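Local atomic coordinates of quinoline 2-oxidoreductase large subunit (Pseudomonas putida, PDB entry 1T3Q), a protein that carries the molybdenum-pterin cytosine dinucleotide cofactor of a xanthine dehydrogenase-family hydroxylase and probably houses the oxidation of quinoline at carbon 2. Residues B[109-112]-B[113-116]; B[209-212]-B[213-216]; B[230-233]-B[234-238]; B[283-286]-B[287-290]; B[325-329]-B[330-334]. All coordinates share one frame; numbering follows the deposited sequence.

Contact 1. Residues B[109-112]-B[113-116]; sequences TRFV and GEIV. With SO4 (sulfate ion), chain M.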
loop_
_atom_site.group_PDB
_atom_site.type_symbol
_atom_site.label_atom_id
_atom_site.label_comp_id
_atom_site.label_asym_id
_atom_site.label_seq_id
_atom_site.Cartn_x
_atom_site.Cartn_y
_atom_site.Cartn_z
ATOM N N THR B 109 2.539 -2.052 -39.266
ATOM C CA THR B 109 2.859 -3.031 -38.229
ATOM C C THR B 109 4.071 -3.798 -38.736
ATOM O O THR B 109 4.197 -4.035 -39.937
ATOM C CB THR B 109 1.680 -4.003 -37.953
ATOM O OG1 THR B 109 1.371 -4.762 -39.131
ATOM C CG2 THR B 109 0.449 -3.219 -37.531
ATOM N N ARG B 110 4.962 -4.191 -37.830
ATOM C CA ARG B 110 6.173 -4.878 -38.250
ATOM C C ARG B 110 6.383 -6.304 -37.751
ATOM O O ARG B 110 7.475 -6.849 -37.868
ATOM C CB ARG B 110 7.375 -4.009 -37.913
ATOM C CG ARG B 110 7.255 -2.594 -38.493
ATOM C CD ARG B 110 8.564 -1.845 -38.384
ATOM N NE ARG B 110 8.516 -0.523 -39.002
ATOM C CZ ARG B 110 8.135 0.591 -38.383
ATOM N NH1 ARG B 110 8.136 1.744 -39.039
ATOM N NH2 ARG B 110 7.761 0.558 -37.110
ATOM N N PHE B 111 5.337 -6.900 -37.194
ATOM C CA PHE B 111 5.396 -8.289 -36.754
ATOM C C PHE B 111 4.052 -8.740 -36.206
ATOM O O PHE B 111 3.303 -7.947 -35.637
ATOM C CB PHE B 111 6.537 -8.515 -35.737
ATOM C CG PHE B 111 6.288 -7.945 -34.365
ATOM C CD1 PHE B 111 5.607 -8.688 -33.400
ATOM C CD2 PHE B 111 6.770 -6.689 -34.020
ATOM C CE1 PHE B 111 5.415 -8.189 -32.116
ATOM C CE2 PHE B 111 6.581 -6.176 -32.731
ATOM C CZ PHE B 111 5.904 -6.927 -31.777
ATOM N N VAL B 112 3.725 -10.007 -36.433
ATOM C CA VAL B 112 2.475 -10.559 -35.944
ATOM C C VAL B 112 2.524 -10.476 -34.431
ATOM O O VAL B 112 3.457 -10.986 -33.807
ATOM C CB VAL B 112 2.310 -12.031 -36.366
ATOM C CG1 VAL B 112 1.058 -12.621 -35.727
ATOM C CG2 VAL B 112 2.220 -12.123 -37.881
ATOM N N GLY B 113 1.530 -9.818 -33.847
ATOM C CA GLY B 113 1.483 -9.673 -32.405
ATOM C C GLY B 113 1.717 -8.254 -31.926
ATOM O O GLY B 113 1.464 -7.950 -30.759
ATOM N N GLU B 114 2.204 -7.375 -32.804
ATOM C CA GLU B 114 2.439 -5.993 -32.396
ATOM C C GLU B 114 1.091 -5.375 -32.054
ATOM O O GLU B 114 0.096 -5.652 -32.709
ATOM C CB GLU B 114 3.110 -5.195 -33.520
ATOM C CG GLU B 114 3.608 -3.827 -33.084
ATOM C CD GLU B 114 4.475 -3.156 -34.140
ATOM O OE1 GLU B 114 5.339 -2.331 -33.760
ATOM O OE2 GLU B 114 4.293 -3.449 -35.346
ATOM N N ILE B 115 1.054 -4.538 -31.025
ATOM C CA ILE B 115 -0.195 -3.915 -30.613
ATOM C C ILE B 115 -0.606 -2.814 -31.592
ATOM O O ILE B 115 0.211 -1.984 -31.975
ATOM C CB ILE B 115 -0.063 -3.312 -29.201
ATOM C CG1 ILE B 115 0.500 -4.364 -28.235
ATOM C CG2 ILE B 115 -1.420 -2.835 -28.714
ATOM C CD1 ILE B 115 0.864 -3.806 -26.871
ATOM N N VAL B 116 -1.872 -2.814 -31.999
ATOM C CA VAL B 116 -2.368 -1.797 -32.921
ATOM C C VAL B 116 -3.437 -0.945 -32.247
ATOM O O VAL B 116 -3.769 0.146 -32.714
ATOM C CB VAL B 116 -2.946 -2.429 -34.210
ATOM C CG1 VAL B 116 -1.887 -3.290 -34.879
ATOM C CG2 VAL B 116 -4.182 -3.248 -33.893
HETATM S S SO4 M . 6.859 4.422 -36.810
HETATM O O1 SO4 M . 7.391 4.421 -38.186
HETATM O O2 SO4 M . 5.385 4.481 -36.849
HETATM O O3 SO4 M . 7.288 3.192 -36.112
HETATM O O4 SO4 M . 7.368 5.601 -36.086
#
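The backbone N of Arg110 donates to Glu114 OE2 over 2.7 Å, a nearly straight bond (167°) that meets the oxygen almost along its C-O axis. Glu114 reaches it because CG stands anti to the backbone N (chi1 -170°) and the chain is extended beyond. The other carboxylate oxygen, OE1, is hydrogen-bonded to Tyr326 OH, which also bonds Arg110 NH2, so one phenol links the acid to the guanidinium. Between these ends the chain reverses in a type II beta turn from Phe111 to Glu114, closed by Glu114 N to Phe111 O at 3.1 Å. Gly113 takes its third position with a positive phi of 111°, where any CB would collide with Val112 O. The Phe111 ring receives Glu114 CB over one face, a CH-pi contact 3.8 Å from the ring centroid. The guanidinium turns its edge to a sulfate, probably from the crystallisation liquor: Arg110 NH2 binds sulfate O3 at 2.9 Å and NH1 binds O1, while NH1 also forms a salt bridge with Asp159.

Contact 2. Residues B[209-212]-B[213-216]; sequences QYEW and TTQQ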
loop_
_atom_site.group_PDB
_atom_site.type_symbol
_atom_site.label_atom_id
_atom_site.label_comp_id
_atom_site.label_asym_id
_atom_site.label_seq_id
_atom_site.Cartn_x
_atom_site.Cartn_y
_atom_site.Cartn_z
ATOM N N GLN B 209 -0.836 3.671 -11.256
ATOM C CA GLN B 209 -1.768 4.503 -10.524
ATOM C C GLN B 209 -1.241 5.927 -10.549
ATOM O O GLN B 209 -0.248 6.249 -9.885
ATOM C CB GLN B 209 -1.907 4.031 -9.074
ATOM C CG GLN B 209 -2.925 4.838 -8.269
ATOM C CD GLN B 209 -3.093 4.313 -6.856
ATOM O OE1 GLN B 209 -4.204 3.998 -6.425
ATOM N NE2 GLN B 209 -1.989 4.215 -6.128
ATOM N N TYR B 210 -1.894 6.771 -11.340
ATOM C CA TYR B 210 -1.501 8.167 -11.437
ATOM C C TYR B 210 -2.480 8.994 -10.624
ATOM O O TYR B 210 -3.694 8.837 -10.758
ATOM C CB TYR B 210 -1.524 8.643 -12.888
ATOM C CG TYR B 210 -1.009 10.049 -13.029
ATOM C CD1 TYR B 210 0.357 10.302 -13.093
ATOM C CD2 TYR B 210 -1.885 11.135 -13.039
ATOM C CE1 TYR B 210 0.846 11.607 -13.162
ATOM C CE2 TYR B 210 -1.409 12.443 -13.107
ATOM C CZ TYR B 210 -0.040 12.670 -13.167
ATOM O OH TYR B 210 0.442 13.959 -13.221
ATOM N N GLU B 211 -1.949 9.870 -9.778
ATOM C CA GLU B 211 -2.772 10.727 -8.935
ATOM C C GLU B 211 -2.559 12.186 -9.338
ATOM O O GLU B 211 -1.511 12.764 -9.065
ATOM C CB GLU B 211 -2.398 10.530 -7.467
ATOM C CG GLU B 211 -3.160 11.443 -6.532
ATOM C CD GLU B 211 -4.660 11.286 -6.678
ATOM O OE1 GLU B 211 -5.370 12.312 -6.633
ATOM O OE2 GLU B 211 -5.128 10.136 -6.841
ATOM N N TRP B 212 -3.563 12.783 -9.973
ATOM C CA TRP B 212 -3.426 14.158 -10.434
ATOM C C TRP B 212 -3.271 15.200 -9.337
ATOM O O TRP B 212 -2.636 16.227 -9.556
ATOM C CB TRP B 212 -4.596 14.552 -11.348
ATOM C CG TRP B 212 -5.898 14.817 -10.657
ATOM C CD1 TRP B 212 -6.893 13.915 -10.400
ATOM C CD2 TRP B 212 -6.369 16.082 -10.176
ATOM N NE1 TRP B 212 -7.958 14.545 -9.796
ATOM C CE2 TRP B 212 -7.662 15.874 -9.645
ATOM C CE3 TRP B 212 -5.823 17.373 -10.143
ATOM C CZ2 TRP B 212 -8.420 16.909 -9.089
ATOM C CZ3 TRP B 212 -6.576 18.405 -9.590
ATOM C CH2 TRP B 212 -7.862 18.165 -9.071
ATOM N N THR B 213 -3.831 14.947 -8.157
ATOM C CA THR B 213 -3.728 15.926 -7.077
ATOM C C THR B 213 -2.315 16.052 -6.507
ATOM O O THR B 213 -2.011 17.010 -5.792
ATOM C CB THR B 213 -4.713 15.618 -5.923
ATOM O OG1 THR B 213 -4.397 14.350 -5.341
ATOM C CG2 THR B 213 -6.152 15.595 -6.442
ATOM N N THR B 214 -1.453 15.089 -6.816
ATOM C CA THR B 214 -0.073 15.133 -6.337
ATOM C C THR B 214 0.886 15.022 -7.514
ATOM O O THR B 214 2.090 15.237 -7.366
ATOM C CB THR B 214 0.243 13.974 -5.363
ATOM O OG1 THR B 214 0.055 12.723 -6.038
ATOM C CG2 THR B 214 -0.655 14.038 -4.134
ATOM N N GLN B 215 0.340 14.681 -8.677
ATOM C CA GLN B 215 1.126 14.507 -9.895
ATOM C C GLN B 215 2.122 13.366 -9.732
ATOM O O GLN B 215 3.143 13.313 -10.418
ATOM C CB GLN B 215 1.862 15.803 -10.248
ATOM C CG GLN B 215 0.940 16.915 -10.721
ATOM C CD GLN B 215 1.655 18.243 -10.856
ATOM O OE1 GLN B 215 2.634 18.366 -11.594
ATOM N NE2 GLN B 215 1.170 19.250 -10.137
ATOM N N GLN B 216 1.822 12.450 -8.819
ATOM C CA GLN B 216 2.709 11.319 -8.593
ATOM C C GLN B 216 2.186 10.048 -9.254
ATOM O O GLN B 216 0.976 9.804 -9.311
ATOM C CB GLN B 216 2.906 11.091 -7.092
ATOM C CG GLN B 216 3.536 12.283 -6.386
ATOM C CD GLN B 216 3.762 12.036 -4.911
ATOM O OE1 GLN B 216 2.863 11.588 -4.198
ATOM N NE2 GLN B 216 4.965 12.334 -4.440
HETATM O O HOH W 1 -0.147 7.388 -7.306
HETATM O O HOH W 2 3.442 14.049 -13.178
HETATM O O HOH W 3 -1.742 18.931 -8.959
#
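Glu211 and Thr213 meet through a short hydrogen bond, Thr213 OG1 donating to Glu211 OE1 over 2.6 Å from the anti side of the carboxylate, 22° out of its plane. The bend of the Glu211 chain at chi2 (57°) brings OE1 back over the turn, where Thr213 N adds a weak bond. The same oxygen forms a salt bridge with Arg30 of the second copy of this subunit, so three groups grip it at the subunit boundary.

Backbone bonds close the reversal. Glu211 N donates to Gln216 O at 3.0 Å, and Glu211 O accepts from Thr214 N at 3.2 Å, with weak additions from Gln215 N and Gln216 N.

Van der Waals contacts come next. Thr213 CG2 sits over the centre of the Trp212 six-membered ring, a CH-pi contact 3.7 Å from its centroid. Tyr210 and Gln215 run side by side, the phenol oxygen Tyr210 OH packing on the backbone carbon Gln215 CA at 3.4 Å.

Water bridges supplement the direct bonds: one molecule joins Tyr210 OH to Gln215 O, and another donates to Trp212 O while accepting from Gln215 NE2.

Gln215, with a positive phi of 63°, and Gln216 both face Glu211, a G1 beta bulge at the tip of the hairpin that joins strands 205-211 and 216-221.

Contact 3. Residues B[230-233]-B[234-238]; sequences RTMV and AMFCA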
loop_
_atom_site.group_PDB
_atom_site.type_symbol
_atom_site.label_atom_id
_atom_site.label_comp_id
_atom_site.label_asym_id
_atom_site.label_seq_id
_atom_site.Cartn_x
_atom_site.Cartn_y
_atom_site.Cartn_z
ATOM N N ARG B 230 11.808 2.945 -13.914
ATOM C CA ARG B 230 11.452 4.274 -13.430
ATOM C C ARG B 230 12.082 5.366 -14.299
ATOM O O ARG B 230 11.400 6.292 -14.738
ATOM C CB ARG B 230 11.905 4.447 -11.977
ATOM C CG ARG B 230 11.730 5.866 -11.421
ATOM C CD ARG B 230 12.146 5.916 -9.970
ATOM N NE ARG B 230 12.100 7.260 -9.384
ATOM C CZ ARG B 230 13.177 7.965 -9.042
ATOM N NH1 ARG B 230 13.041 9.171 -8.505
ATOM N NH2 ARG B 230 14.391 7.469 -9.243
ATOM N N THR B 231 13.383 5.252 -14.542
ATOM C CA THR B 231 14.093 6.235 -15.354
ATOM C C THR B 231 13.586 6.273 -16.796
ATOM O O THR B 231 13.458 7.353 -17.380
ATOM C CB THR B 231 15.608 5.949 -15.370
ATOM O OG1 THR B 231 16.093 5.859 -14.025
ATOM C CG2 THR B 231 16.352 7.068 -16.092
ATOM N N MET B 232 13.293 5.110 -17.374
ATOM C CA MET B 232 12.815 5.070 -18.751
ATOM C C MET B 232 11.395 5.606 -18.898
ATOM O O MET B 232 11.068 6.228 -19.913
ATOM C CB MET B 232 12.905 3.650 -19.326
ATOM C CG MET B 232 14.330 3.102 -19.419
ATOM S SD MET B 232 15.507 4.229 -20.228
ATOM C CE MET B 232 16.268 4.915 -18.824
ATOM N N VAL B 233 10.545 5.366 -17.904
ATOM C CA VAL B 233 9.186 5.892 -17.973
ATOM C C VAL B 233 9.284 7.417 -17.947
ATOM O O VAL B 233 8.593 8.113 -18.699
ATOM C CB VAL B 233 8.324 5.432 -16.779
ATOM C CG1 VAL B 233 7.014 6.217 -16.746
ATOM C CG2 VAL B 233 8.029 3.946 -16.902
ATOM N N ALA B 234 10.158 7.928 -17.085
ATOM C CA ALA B 234 10.347 9.369 -16.961
ATOM C C ALA B 234 10.771 9.975 -18.297
ATOM O O ALA B 234 10.227 10.992 -18.726
ATOM C CB ALA B 234 11.396 9.670 -15.901
ATOM N N MET B 235 11.734 9.338 -18.952
ATOM C CA MET B 235 12.243 9.830 -20.225
ATOM C C MET B 235 11.310 9.650 -21.421
ATOM O O MET B 235 11.082 10.591 -22.179
ATOM C CB MET B 235 13.592 9.177 -20.531
ATOM C CG MET B 235 14.632 9.405 -19.444
ATOM S SD MET B 235 16.319 9.397 -20.080
ATOM C CE MET B 235 16.834 7.767 -19.728
ATOM N N PHE B 236 10.763 8.452 -21.585
ATOM C CA PHE B 236 9.890 8.176 -22.716
ATOM C C PHE B 236 8.465 8.722 -22.599
ATOM O O PHE B 236 7.761 8.822 -23.600
ATOM C CB PHE B 236 9.869 6.668 -22.986
ATOM C CG PHE B 236 11.221 6.097 -23.343
ATOM C CD1 PHE B 236 11.527 4.772 -23.062
ATOM C CD2 PHE B 236 12.190 6.889 -23.956
ATOM C CE1 PHE B 236 12.780 4.239 -23.383
ATOM C CE2 PHE B 236 13.442 6.366 -24.282
ATOM C CZ PHE B 236 13.737 5.037 -23.993
ATOM N N CYS B 237 8.040 9.079 -21.389
ATOM C CA CYS B 237 6.701 9.633 -21.191
ATOM C C CYS B 237 6.792 11.093 -20.767
ATOM O O CYS B 237 5.774 11.753 -20.564
ATOM C CB CYS B 237 5.936 8.850 -20.121
ATOM S SG CYS B 237 5.622 7.125 -20.545
ATOM N N ALA B 238 8.017 11.589 -20.628
ATOM C CA ALA B 238 8.243 12.971 -20.220
ATOM C C ALA B 238 7.525 13.289 -18.909
ATOM O O ALA B 238 6.755 14.248 -18.819
ATOM C CB ALA B 238 7.783 13.927 -21.320
#
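Met232 O accepts from Phe236 N over 2.8 Å, the shortest of four successive i to i+4 bonds here and a straight one at 169°. Val233 O takes the N-H of Cys237 at 2.9 Å on a more bent path, near where helix 226-237 gives out; Ala238, with positive phi, has left the helical conformation.

The Met232 and Phe236 side chains lie alongside each other and point the same way. The Met232 chain is bent at chi2 (-50°), which turns SD to the Phe236 ring, 4.8 Å from its centroid and oblique to it, a Met-aromatic contact. Nearer the backbone, Met232 CB lies 4.1 Å from Phe236 CE1. On the neighbouring flank, Val233 CG1 approaches Cys237 SG at 4.1 Å, and both residues pack on Leu266 of helix 263-275. Phe236 also touches Leu266, together with Ile87 and Val88 of strand 87-89.

With an alanine at Phe236, the Met232 sulfur would probably lose its aromatic neighbour and a gap would open toward strand 87-89.

The helix is the crossover of a beta-alpha-beta unit, between strands 216-221 and 244-247. Directional anchors come from Arg230, through NE to Ile244 O and NH1 to Asp492 of the second subunit, and from Thr231 OG1 to Tyr540 OH; the Met232/Phe236 and Val233/Cys237 flanks add apolar contacts of little directional demand.

Contact 4. Residues B[283-286]-B[287-290]; sequences EDRQ and ENFL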
loop_
_atom_site.group_PDB
_atom_site.type_symbol
_atom_site.label_atom_id
_atom_site.label_comp_id
_atom_site.label_asym_id
_atom_site.label_seq_id
_atom_site.Cartn_x
_atom_site.Cartn_y
_atom_site.Cartn_z
ATOM N N GLU B 283 -1.124 -9.880 -18.924
ATOM C CA GLU B 283 -1.218 -10.583 -20.198
ATOM C C GLU B 283 -1.485 -12.070 -20.046
ATOM O O GLU B 283 -1.167 -12.665 -19.010
ATOM C CB GLU B 283 0.064 -10.380 -21.005
ATOM C CG GLU B 283 1.170 -11.371 -20.686
ATOM C CD GLU B 283 2.460 -11.067 -21.420
ATOM O OE1 GLU B 283 2.402 -10.460 -22.513
ATOM O OE2 GLU B 283 3.534 -11.455 -20.911
ATOM N N ASP B 284 -2.080 -12.668 -21.075
ATOM C CA ASP B 284 -2.350 -14.102 -21.046
ATOM C C ASP B 284 -1.187 -14.845 -21.700
ATOM O O ASP B 284 -0.267 -14.221 -22.229
ATOM C CB ASP B 284 -3.688 -14.427 -21.725
ATOM C CG ASP B 284 -3.735 -14.028 -23.193
ATOM O OD1 ASP B 284 -4.818 -13.588 -23.634
ATOM O OD2 ASP B 284 -2.721 -14.166 -23.906
ATOM N N ARG B 285 -1.221 -16.173 -21.666
ATOM C CA ARG B 285 -0.135 -16.967 -22.225
ATOM C C ARG B 285 0.151 -16.716 -23.709
ATOM O O ARG B 285 1.307 -16.715 -24.126
ATOM C CB ARG B 285 -0.401 -18.456 -21.988
ATOM C CG ARG B 285 0.731 -19.373 -22.446
ATOM C CD ARG B 285 2.068 -19.015 -21.799
ATOM N NE ARG B 285 2.001 -19.000 -20.338
ATOM C CZ ARG B 285 3.023 -18.679 -19.548
ATOM N NH1 ARG B 285 4.196 -18.341 -20.079
ATOM N NH2 ARG B 285 2.879 -18.699 -18.228
ATOM N N GLN B 286 -0.892 -16.503 -24.502
ATOM C CA GLN B 286 -0.701 -16.249 -25.927
ATOM C C GLN B 286 0.047 -14.944 -26.159
ATOM O O GLN B 286 0.923 -14.871 -27.021
ATOM C CB GLN B 286 -2.052 -16.221 -26.647
ATOM C CG GLN B 286 -2.642 -17.605 -26.835
ATOM C CD GLN B 286 -2.803 -18.339 -25.518
ATOM O OE1 GLN B 286 -3.596 -17.932 -24.674
ATOM N NE2 GLN B 286 -2.041 -19.419 -25.329
ATOM N N GLU B 287 -0.292 -13.919 -25.384
ATOM C CA GLU B 287 0.373 -12.628 -25.518
ATOM C C GLU B 287 1.841 -12.738 -25.117
ATOM O O GLU B 287 2.693 -12.020 -25.652
ATOM C CB GLU B 287 -0.326 -11.581 -24.654
ATOM C CG GLU B 287 -1.801 -11.410 -24.977
ATOM C CD GLU B 287 -2.456 -10.377 -24.100
ATOM O OE1 GLU B 287 -2.643 -9.234 -24.569
ATOM O OE2 GLU B 287 -2.777 -10.700 -22.934
ATOM N N ASN B 288 2.149 -13.634 -24.178
ATOM C CA ASN B 288 3.543 -13.793 -23.768
ATOM C C ASN B 288 4.345 -14.353 -24.941
ATOM O O ASN B 288 5.498 -13.977 -25.148
ATOM C CB ASN B 288 3.670 -14.723 -22.562
ATOM C CG ASN B 288 5.030 -14.620 -21.897
ATOM O OD1 ASN B 288 5.301 -13.676 -21.135
ATOM N ND2 ASN B 288 5.897 -15.570 -22.191
ATOM N N PHE B 289 3.743 -15.251 -25.711
ATOM C CA PHE B 289 4.430 -15.806 -26.871
ATOM C C PHE B 289 4.457 -14.790 -28.015
ATOM O O PHE B 289 5.459 -14.654 -28.706
ATOM C CB PHE B 289 3.750 -17.090 -27.356
ATOM C CG PHE B 289 4.091 -18.306 -26.534
ATOM C CD1 PHE B 289 3.102 -18.983 -25.831
ATOM C CD2 PHE B 289 5.405 -18.755 -26.447
ATOM C CE1 PHE B 289 3.418 -20.094 -25.046
ATOM C CE2 PHE B 289 5.736 -19.865 -25.667
ATOM C CZ PHE B 289 4.740 -20.534 -24.963
ATOM N N LEU B 290 3.357 -14.066 -28.189
ATOM C CA LEU B 290 3.235 -13.077 -29.261
ATOM C C LEU B 290 3.984 -11.760 -29.106
ATOM O O LEU B 290 4.666 -11.317 -30.035
ATOM C CB LEU B 290 1.760 -12.736 -29.491
ATOM C CG LEU B 290 0.879 -13.711 -30.267
ATOM C CD1 LEU B 290 -0.584 -13.334 -30.070
ATOM C CD2 LEU B 290 1.259 -13.684 -31.740
#
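Asp284 and Glu287 bond each other's backbones reciprocally. Glu287 N donates to Asp284 OD2 at 2.9 Å, almost head-on to the oxygen, and Asp284 N donates to Glu287 OE2 at 2.8 Å, here using the anti lone pair of the acid. Asp284 CG lies between its own N and carbonyl carbon (chi1 61°), which sets OD2 toward the first turn of the helix, whereas the extended Glu287 chain runs back past it to the N-H of Asp284. The two side chains cross at about a right angle, and Asp284 OD2 comes within 3.6 Å of Glu287 OE2. This is a capping box, with Asp284 as the N-cap of helix 285-291.

From the cap onward the i to i+4 bonds begin: Asn288 N meets Asp284 O at 3.2 Å and Leu290 N meets Gln286 O at 2.8 Å. Beside them, the aliphatic part of Arg285, bent at chi2 and chi3, brings CD to 3.7 Å from Phe289 CE1.

Farther out, two arginines pair with Glu287 in salt bridges, Arg124 at OE2 and Arg49 at OE1, positive charges that would be expected to ease the repulsion between the two carboxylates. Arg285 NH2 bonds Pro200 O and also Gly47 O of the small subunit, and its side chain lies about 9 Å from a bound iron-sulfur cluster.

Contact 5. Residues B[325-329]-B[330-334]; sequences AYNNL and PWTQL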
loop_
_atom_site.group_PDB
_atom_site.type_symbol
_atom_site.label_atom_id
_atom_site.label_comp_id
_atom_site.label_asym_id
_atom_site.label_seq_id
_atom_site.Cartn_x
_atom_site.Cartn_y
_atom_site.Cartn_z
ATOM N N ALA B 325 11.899 -7.265 -35.360
ATOM C CA ALA B 325 11.624 -5.935 -35.895
ATOM C C ALA B 325 12.308 -4.741 -35.251
ATOM O O ALA B 325 12.544 -3.737 -35.927
ATOM C CB ALA B 325 10.114 -5.699 -35.910
ATOM N N TYR B 326 12.609 -4.833 -33.957
ATOM C CA TYR B 326 13.244 -3.730 -33.236
ATOM C C TYR B 326 14.309 -4.245 -32.275
ATOM O O TYR B 326 14.474 -5.454 -32.092
ATOM C CB TYR B 326 12.209 -2.975 -32.394
ATOM C CG TYR B 326 10.953 -2.553 -33.126
ATOM C CD1 TYR B 326 10.940 -1.417 -33.937
ATOM C CD2 TYR B 326 9.773 -3.287 -32.998
ATOM C CE1 TYR B 326 9.779 -1.020 -34.602
ATOM C CE2 TYR B 326 8.606 -2.900 -33.662
ATOM C CZ TYR B 326 8.618 -1.764 -34.463
ATOM O OH TYR B 326 7.468 -1.376 -35.118
ATOM N N ASN B 327 15.020 -3.307 -31.658
ATOM C CA ASN B 327 16.021 -3.641 -30.659
ATOM C C ASN B 327 15.274 -3.566 -29.338
ATOM O O ASN B 327 14.580 -2.585 -29.078
ATOM C CB ASN B 327 17.149 -2.605 -30.612
ATOM C CG ASN B 327 18.118 -2.730 -31.762
ATOM O OD1 ASN B 327 18.203 -1.843 -32.612
ATOM N ND2 ASN B 327 18.867 -3.823 -31.792
ATOM N N ASN B 328 15.396 -4.598 -28.513
ATOM C CA ASN B 328 14.755 -4.575 -27.207
ATOM C C ASN B 328 15.576 -3.594 -26.376
ATOM O O ASN B 328 16.743 -3.344 -26.679
ATOM C CB ASN B 328 14.841 -5.952 -26.541
ATOM C CG ASN B 328 16.274 -6.347 -26.223
ATOM O OD1 ASN B 328 16.895 -7.128 -26.943
ATOM N ND2 ASN B 328 16.812 -5.784 -25.149
ATOM N N LEU B 329 14.973 -3.037 -25.333
ATOM C CA LEU B 329 15.686 -2.129 -24.440
ATOM C C LEU B 329 15.774 -2.921 -23.133
ATOM O O LEU B 329 14.765 -3.443 -22.668
ATOM C CB LEU B 329 14.876 -0.850 -24.217
ATOM C CG LEU B 329 15.534 0.535 -24.091
ATOM C CD1 LEU B 329 15.005 1.219 -22.843
ATOM C CD2 LEU B 329 17.051 0.449 -24.067
ATOM N N PRO B 330 16.956 -2.958 -22.490
ATOM C CA PRO B 330 18.217 -2.307 -22.866
ATOM C C PRO B 330 19.304 -3.133 -23.563
ATOM O O PRO B 330 20.351 -2.587 -23.908
ATOM C CB PRO B 330 18.718 -1.797 -21.529
ATOM C CG PRO B 330 18.428 -3.016 -20.643
ATOM C CD PRO B 330 17.036 -3.476 -21.107
ATOM N N TRP B 331 19.071 -4.422 -23.787
ATOM C CA TRP B 331 20.099 -5.275 -24.384
ATOM C C TRP B 331 20.305 -5.176 -25.891
ATOM O O TRP B 331 21.422 -5.374 -26.373
ATOM C CB TRP B 331 19.832 -6.738 -24.009
ATOM C CG TRP B 331 19.372 -6.879 -22.589
ATOM C CD1 TRP B 331 18.162 -7.352 -22.164
ATOM C CD2 TRP B 331 20.072 -6.456 -21.413
ATOM N NE1 TRP B 331 18.062 -7.242 -20.800
ATOM C CE2 TRP B 331 19.219 -6.697 -20.311
ATOM C CE3 TRP B 331 21.335 -5.894 -21.183
ATOM C CZ2 TRP B 331 19.587 -6.390 -18.996
ATOM C CZ3 TRP B 331 21.704 -5.589 -19.874
ATOM C CH2 TRP B 331 20.829 -5.838 -18.798
ATOM N N THR B 332 19.230 -4.874 -26.617
ATOM C CA THR B 332 19.239 -4.763 -28.078
ATOM C C THR B 332 19.542 -6.106 -28.726
ATOM O O THR B 332 19.677 -7.123 -28.042
ATOM C CB THR B 332 20.263 -3.701 -28.597
ATOM O OG1 THR B 332 21.598 -4.227 -28.545
ATOM C CG2 THR B 332 20.193 -2.439 -27.743
ATOM N N GLN B 333 19.640 -6.112 -30.049
ATOM C CA GLN B 333 19.921 -7.339 -30.770
ATOM C C GLN B 333 21.341 -7.849 -30.520
ATOM O O GLN B 333 21.685 -8.958 -30.923
ATOM C CB GLN B 333 19.669 -7.128 -32.268
ATOM C CG GLN B 333 18.204 -6.792 -32.557
ATOM C CD GLN B 333 17.873 -6.705 -34.033
ATOM O OE1 GLN B 333 16.727 -6.432 -34.403
ATOM N NE2 GLN B 333 18.861 -6.932 -34.881
ATOM N N LEU B 334 22.153 -7.047 -29.837
ATOM C CA LEU B 334 23.528 -7.450 -29.540
ATOM C C LEU B 334 23.542 -8.492 -28.424
ATOM O O LEU B 334 24.582 -9.078 -28.123
ATOM C CB LEU B 334 24.366 -6.241 -29.117
ATOM C CG LEU B 334 24.479 -5.077 -30.107
ATOM C CD1 LEU B 334 25.555 -4.108 -29.621
ATOM C CD2 LEU B 334 24.831 -5.608 -31.493
#
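Asn328 and Thr332 face each other across a tight chain reversal with a cis peptide bond before Pro330, joined to an ST turn at Thr332. Asn328 O accepts a weak bond from Thr332 N at 2.9 Å, and Thr332 OG1 accepts from Leu334 N at 3.2 Å, nearly straight at 165°.

The Asn328 CG sits between its own backbone N and carbonyl carbon (chi1 65°), folding the amide into the concave side of the reversal; CG comes 3.3 Å from Thr332 N. A leucine in its place would probably deprive the backbone of Trp331 and Thr332 of a polar neighbour and disturb the reversal.

At the bend, Leu329 chi1 (-143°) lies away from a staggered position, and its CD2 turns back on the proline. Outward from the loop, Leu329 packs on Phe228, Met232 and Phe236 of helix 226-237. Past the proline, Trp331 gives its NE1 to Ala259 O and its ring meets that of Tyr545, a residue of the molybdenum pocket, which places Trp331 next to that pocket.

Pro330 CG rests 3.7 Å above the plane of the Trp331 ring, over its centre, while Leu329 CD2 presses to 3.2 Å from Pro330 CA.

In the fold
All five contacts are local and follow one another in series, so none nests in or crosses another. Contact 1 closes the turn leading into strand 115-121 of the hammerhead range, and contact 2 caps the hairpin 205-211/216-221 of the same seven-stranded sheet, about 17 Å away between nearest atoms. Contact 3 lies on the next helix, 226-237, its centre about 16 Å from that of contact 2. Contact 4 starts helix 285-291, right after strand 279-282, and Leu290 packs on Phe111 and Gly113 of contact 1. Contact 5, a loop between strand 312-322 and helix 337-342, touches contact 1 at its start and contact 3 at its bend, bridging the hammerhead and cofactor-binding ranges.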